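Long-range contact in adhesion and penetration protein autotransporter (Haemophilus influenzae, PDB 3SYJ), which promotes bacterial adherence, invasion and aggregation through its secreted passenger domain, and is probably also a serine protease: residues T806-L820 with L853-F867. Sequence-based numbering, arbitrary orientation.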
loop_
_atom_site.group_PDB
_atom_site.type_symbol
_atom_site.label_atom_id
_atom_site.label_comp_id
_atom_site.label_asym_id
_atom_site.label_seq_id
_atom_site.Cartn_x
_atom_site.Cartn_y
_atom_site.Cartn_z
ATOM N N THR A 806 -11.788 0.012 -12.974
ATOM C CA THR A 806 -11.429 1.419 -12.833
ATOM C C THR A 806 -12.651 2.317 -12.877
ATOM O O THR A 806 -13.586 2.068 -13.637
ATOM C CB THR A 806 -10.473 1.863 -13.963
ATOM O OG1 THR A 806 -9.117 1.636 -13.566
ATOM C CG2 THR A 806 -10.658 3.340 -14.279
ATOM N N THR A 807 -12.633 3.373 -12.073
ATOM C CA THR A 807 -13.701 4.360 -12.107
ATOM C C THR A 807 -13.179 5.759 -12.407
ATOM O O THR A 807 -12.182 6.206 -11.838
ATOM C CB THR A 807 -14.489 4.378 -10.792
ATOM O OG1 THR A 807 -15.017 3.070 -10.548
ATOM C CG2 THR A 807 -15.633 5.379 -10.864
ATOM N N LEU A 808 -13.851 6.425 -13.299
ATOM C CA LEU A 808 -13.543 7.790 -13.623
ATOM C C LEU A 808 -14.820 8.584 -13.651
ATOM O O LEU A 808 -15.889 8.051 -13.678
ATOM C CB LEU A 808 -12.860 7.884 -14.982
ATOM C CG LEU A 808 -11.639 7.055 -15.267
ATOM C CD1 LEU A 808 -11.277 7.142 -16.673
ATOM C CD2 LEU A 808 -10.492 7.445 -14.406
ATOM N N GLN A 809 -14.688 9.881 -13.632
ATOM C CA GLN A 809 -15.816 10.740 -13.739
ATOM C C GLN A 809 -16.118 11.201 -15.141
ATOM O O GLN A 809 -16.974 10.670 -15.797
ATOM C CB GLN A 809 -15.561 11.975 -12.911
ATOM C CG GLN A 809 -16.742 12.808 -12.602
ATOM C CD GLN A 809 -17.895 12.044 -12.089
ATOM O OE1 GLN A 809 -17.762 11.097 -11.351
ATOM N NE2 GLN A 809 -19.038 12.469 -12.454
ATOM N N ASN A 810 -15.387 12.184 -15.605
ATOM C CA ASN A 810 -15.364 12.559 -16.992
ATOM C C ASN A 810 -14.109 12.043 -17.655
ATOM O O ASN A 810 -13.089 11.936 -17.039
ATOM C CB ASN A 810 -15.500 14.066 -17.141
ATOM C CG ASN A 810 -16.677 14.624 -16.365
ATOM O OD1 ASN A 810 -17.818 14.300 -16.607
ATOM N ND2 ASN A 810 -16.383 15.478 -15.439
ATOM N N LEU A 811 -14.232 11.692 -18.917
ATOM C CA LEU A 811 -13.159 11.151 -19.689
ATOM C C LEU A 811 -13.288 11.660 -21.095
ATOM O O LEU A 811 -14.330 11.607 -21.662
ATOM C CB LEU A 811 -13.241 9.629 -19.680
ATOM C CG LEU A 811 -12.425 8.816 -20.667
ATOM C CD1 LEU A 811 -11.018 8.985 -20.434
ATOM C CD2 LEU A 811 -12.794 7.358 -20.619
ATOM N N THR A 812 -12.212 12.168 -21.652
ATOM C CA THR A 812 -12.233 12.740 -22.990
ATOM C C THR A 812 -11.214 12.044 -23.875
ATOM O O THR A 812 -10.030 11.991 -23.541
ATOM C CB THR A 812 -11.929 14.245 -22.956
ATOM O OG1 THR A 812 -12.997 14.934 -22.295
ATOM C CG2 THR A 812 -11.779 14.786 -24.367
ATOM N N LEU A 813 -11.673 11.502 -24.996
ATOM C CA LEU A 813 -10.780 10.820 -25.923
ATOM C C LEU A 813 -10.539 11.665 -27.154
ATOM O O LEU A 813 -11.419 12.398 -27.596
ATOM C CB LEU A 813 -11.360 9.476 -26.352
ATOM C CG LEU A 813 -11.438 8.427 -25.257
ATOM C CD1 LEU A 813 -11.620 7.058 -25.876
ATOM C CD2 LEU A 813 -10.175 8.481 -24.419
ATOM N N ASN A 814 -9.342 11.546 -27.710
ATOM C CA ASN A 814 -8.994 12.216 -28.950
ATOM C C ASN A 814 -7.868 11.449 -29.613
ATOM O O ASN A 814 -6.719 11.532 -29.182
ATOM C CB ASN A 814 -8.574 13.661 -28.673
ATOM C CG ASN A 814 -7.765 14.268 -29.810
ATOM O OD1 ASN A 814 -7.791 13.781 -30.943
ATOM N ND2 ASN A 814 -7.039 15.343 -29.510
ATOM N N ASN A 815 -8.203 10.696 -30.656
ATOM C CA ASN A 815 -7.223 9.878 -31.358
ATOM C C ASN A 815 -6.441 9.003 -30.393
ATOM O O ASN A 815 -5.231 8.825 -30.546
ATOM C CB ASN A 815 -6.264 10.756 -32.159
ATOM C CG ASN A 815 -5.371 9.951 -33.089
ATOM O OD1 ASN A 815 -4.324 10.428 -33.518
ATOM N ND2 ASN A 815 -5.781 8.726 -33.401
ATOM N N SER A 816 -7.136 8.468 -29.395
ATOM C CA SER A 816 -6.508 7.639 -28.373
ATOM C C SER A 816 -7.207 6.285 -28.206
ATOM O O SER A 816 -8.386 6.136 -28.530
ATOM C CB SER A 816 -6.467 8.386 -27.039
ATOM O OG SER A 816 -5.505 9.430 -27.077
ATOM N N THR A 817 -6.473 5.305 -27.692
ATOM C CA THR A 817 -6.999 3.953 -27.525
ATOM C C THR A 817 -6.926 3.471 -26.080
ATOM O O THR A 817 -5.892 3.588 -25.433
ATOM C CB THR A 817 -6.237 2.955 -28.415
ATOM O OG1 THR A 817 -6.526 3.239 -29.786
ATOM C CG2 THR A 817 -6.648 1.521 -28.100
ATOM N N ILE A 818 -8.029 2.929 -25.578
ATOM C CA ILE A 818 -8.035 2.320 -24.260
ATOM C C ILE A 818 -8.213 0.815 -24.375
ATOM O O ILE A 818 -9.238 0.343 -24.857
ATOM C CB ILE A 818 -9.168 2.865 -23.380
ATOM C CG1 ILE A 818 -8.993 4.366 -23.139
ATOM C CG2 ILE A 818 -9.215 2.107 -22.060
ATOM C CD1 ILE A 818 -10.079 4.982 -22.288
ATOM N N THR A 819 -7.210 0.065 -23.936
ATOM C CA THR A 819 -7.317 -1.382 -23.865
ATOM C C THR A 819 -7.794 -1.787 -22.476
ATOM O O THR A 819 -7.089 -1.585 -21.484
ATOM C CB THR A 819 -5.975 -2.047 -24.163
ATOM O OG1 THR A 819 -5.445 -1.510 -25.381
ATOM C CG2 THR A 819 -6.142 -3.549 -24.301
ATOM N N LEU A 820 -8.993 -2.360 -22.409
ATOM C CA LEU A 820 -9.659 -2.617 -21.135
ATOM C C LEU A 820 -8.987 -3.709 -20.312
ATOM O O LEU A 820 -9.179 -3.789 -19.103
ATOM C CB LEU A 820 -11.130 -2.979 -21.364
ATOM C CG LEU A 820 -12.066 -1.903 -21.923
ATOM C CD1 LEU A 820 -13.487 -2.434 -22.014
ATOM C CD2 LEU A 820 -12.031 -0.662 -21.059
ATOM N N LEU A 853 -14.489 -0.689 -17.190
ATOM C CA LEU A 853 -14.222 0.726 -17.027
ATOM C C LEU A 853 -15.547 1.451 -16.843
ATOM O O LEU A 853 -16.417 1.394 -17.710
ATOM C CB LEU A 853 -13.470 1.275 -18.237
ATOM C CG LEU A 853 -13.323 2.796 -18.342
ATOM C CD1 LEU A 853 -12.673 3.395 -17.094
ATOM C CD2 LEU A 853 -12.540 3.163 -19.595
ATOM N N THR A 854 -15.703 2.119 -15.707
ATOM C CA THR A 854 -16.907 2.884 -15.422
ATOM C C THR A 854 -16.626 4.369 -15.592
ATOM O O THR A 854 -15.665 4.888 -15.023
ATOM C CB THR A 854 -17.386 2.645 -13.974
ATOM O OG1 THR A 854 -17.677 1.254 -13.782
ATOM C CG2 THR A 854 -18.629 3.474 -13.672
ATOM N N VAL A 855 -17.462 5.047 -16.377
ATOM C CA VAL A 855 -17.357 6.495 -16.558
ATOM C C VAL A 855 -18.586 7.216 -16.000
ATOM O O VAL A 855 -19.495 7.578 -16.747
ATOM C CB VAL A 855 -17.187 6.872 -18.037
ATOM C CG1 VAL A 855 -16.931 8.370 -18.172
ATOM C CG2 VAL A 855 -16.057 6.065 -18.662
ATOM N N ASN A 856 -18.597 7.424 -14.687
ATOM C CA ASN A 856 -19.741 8.004 -13.989
ATOM C C ASN A 856 -20.192 9.353 -14.534
ATOM O O ASN A 856 -21.361 9.715 -14.417
ATOM C CB ASN A 856 -19.440 8.134 -12.494
ATOM C CG ASN A 856 -19.361 6.786 -11.791
ATOM O OD1 ASN A 856 -18.472 6.553 -10.968
ATOM N ND2 ASN A 856 -20.289 5.888 -12.118
ATOM N N GLY A 857 -19.262 10.094 -15.121
ATOM C CA GLY A 857 -19.552 11.428 -15.610
ATOM C C GLY A 857 -19.732 11.437 -17.109
ATOM O O GLY A 857 -20.308 10.509 -17.667
ATOM N N LYS A 858 -19.232 12.479 -17.765
ATOM C CA LYS A 858 -19.348 12.585 -19.215
ATOM C C LYS A 858 -18.145 12.011 -19.956
ATOM O O LYS A 858 -17.015 12.457 -19.763
ATOM C CB LYS A 858 -19.563 14.041 -19.644
ATOM C CG LYS A 858 -19.524 14.243 -21.160
ATOM C CD LYS A 858 -19.647 15.711 -21.541
ATOM C CE LYS A 858 -21.079 16.208 -21.402
ATOM N NZ LYS A 858 -21.190 17.678 -21.653
ATOM N N LEU A 859 -18.398 11.014 -20.797
ATOM C CA LEU A 859 -17.416 10.576 -21.773
ATOM C C LEU A 859 -17.686 11.383 -23.031
ATOM O O LEU A 859 -18.837 11.705 -23.322
ATOM C CB LEU A 859 -17.556 9.080 -22.063
ATOM C CG LEU A 859 -17.021 8.611 -23.425
ATOM C CD1 LEU A 859 -15.502 8.555 -23.437
ATOM C CD2 LEU A 859 -17.595 7.260 -23.792
ATOM N N SER A 860 -16.633 11.727 -23.765
ATOM C CA SER A 860 -16.784 12.506 -24.988
ATOM C C SER A 860 -15.539 12.427 -25.859
ATOM O O SER A 860 -14.468 12.021 -25.402
ATOM C CB SER A 860 -17.105 13.967 -24.666
ATOM O OG SER A 860 -16.047 14.578 -23.948
ATOM N N GLY A 861 -15.693 12.814 -27.120
ATOM C CA GLY A 861 -14.591 12.807 -28.062
ATOM C C GLY A 861 -14.666 11.628 -29.008
ATOM O O GLY A 861 -15.752 11.171 -29.360
ATOM N N GLN A 862 -13.503 11.133 -29.416
ATOM C CA GLN A 862 -13.426 10.000 -30.327
ATOM C C GLN A 862 -12.150 9.190 -30.086
ATOM O O GLN A 862 -11.126 9.734 -29.673
ATOM C CB GLN A 862 -13.513 10.472 -31.787
ATOM C CG GLN A 862 -12.226 11.047 -32.368
ATOM C CD GLN A 862 -11.263 9.974 -32.867
ATOM O OE1 GLN A 862 -11.650 8.824 -33.096
ATOM N NE2 GLN A 862 -10.002 10.350 -33.039
ATOM N N GLY A 863 -12.220 7.890 -30.345
ATOM C CA GLY A 863 -11.090 7.007 -30.132
ATOM C C GLY A 863 -11.485 5.548 -30.247
ATOM O O GLY A 863 -12.507 5.219 -30.850
ATOM N N THR A 864 -10.679 4.669 -29.659
ATOM C CA THR A 864 -10.927 3.236 -29.739
ATOM C C THR A 864 -10.946 2.600 -28.359
ATOM O O THR A 864 -10.176 2.989 -27.485
ATOM C CB THR A 864 -9.839 2.536 -30.576
ATOM O OG1 THR A 864 -9.900 3.002 -31.931
ATOM C CG2 THR A 864 -10.022 1.016 -30.548
ATOM N N PHE A 865 -11.838 1.632 -28.162
ATOM C CA PHE A 865 -11.796 0.767 -26.988
ATOM C C PHE A 865 -11.507 -0.666 -27.434
ATOM O O PHE A 865 -12.179 -1.187 -28.320
ATOM C CB PHE A 865 -13.117 0.812 -26.221
ATOM C CG PHE A 865 -13.385 2.123 -25.524
ATOM C CD1 PHE A 865 -12.854 2.382 -24.270
ATOM C CD2 PHE A 865 -14.190 3.086 -26.112
ATOM C CE1 PHE A 865 -13.112 3.582 -23.624
ATOM C CE2 PHE A 865 -14.451 4.285 -25.471
ATOM C CZ PHE A 865 -13.911 4.533 -24.227
ATOM N N GLN A 866 -10.500 -1.295 -26.830
ATOM C CA GLN A 866 -10.150 -2.680 -27.145
ATOM C C GLN A 866 -10.664 -3.643 -26.077
ATOM O O GLN A 866 -10.344 -3.504 -24.893
ATOM C CB GLN A 866 -8.635 -2.830 -27.319
ATOM C CG GLN A 866 -8.079 -2.042 -28.489
ATOM C CD GLN A 866 -6.592 -2.266 -28.713
ATOM O OE1 GLN A 866 -5.831 -2.490 -27.774
ATOM N NE2 GLN A 866 -6.170 -2.188 -29.970
ATOM N N PHE A 867 -11.466 -4.615 -26.506
ATOM C CA PHE A 867 -12.112 -5.565 -25.604
ATOM C C PHE A 867 -11.529 -6.966 -25.739
ATOM O O PHE A 867 -11.065 -7.357 -26.814
ATOM C CB PHE A 867 -13.610 -5.656 -25.911
ATOM C CG PHE A 867 -14.426 -4.528 -25.351
ATOM C CD1 PHE A 867 -15.301 -4.747 -24.300
ATOM C CD2 PHE A 867 -14.335 -3.253 -25.886
ATOM C CE1 PHE A 867 -16.067 -3.710 -23.787
ATOM C CE2 PHE A 867 -15.093 -2.213 -25.376
ATOM C CZ PHE A 867 -15.959 -2.442 -24.328
HETATM O O HOH W 1 -15.502 14.378 -21.156
HETATM O O HOH W 2 -8.214 5.627 -31.411
#
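L820 lays its CD1 methyl over one face of the F867 ring, 3.5 Å from the centroid and 17° off the ring normal, a CH-pi contact. The other methyl, CD2, turns to L853, so one branched side chain bridges two neighbours. L853 forks likewise: CD2 lies 4.1 Å from I818 CD1, while CD1 runs beside the T806 methyl. I818 holds CG1 anti to its carbonyl carbon, and its extended chain brings CD1 to 3.6 Å from F865 CE1. L813 CD1 approaches the same ring obliquely at CZ. L811 and L859 run alongside one another in the same direction, and V855 comes across L811 nearly perpendicular, its CG2 against L811 CD2. These branched and aromatic groups suit the inside of two successive coils of the right-handed parallel beta-helix of the passenger domain, in its pertactin-like part, which they fill; Y889 of the next coil packs on L813 and L859. Backbone hydrogen bonds between parallel strands join the coils, and at the turn N810 replaces one of them: its short amide places OD1 to take the K858 N-H on an in-plane lone pair at 2.6 Å, N-H...O 170°. Glycine suits the corner beyond, where G861 has a positive phi and its CA lies 3.2 Å from L813 O in a CA-H...O contact. On the outer face small hydroxyls meet water: T812 OG1 and S860 OG both hydrogen-bond one molecule, which also donates to K858 O. T817 and T864 are paired there, T817 OG1 3.5 Å from T864 CB. Farther along, T819 OG1 donates to Q866 OE1 at 2.6 Å, helping to orient an amide whose CD also lies against the T817 methyl.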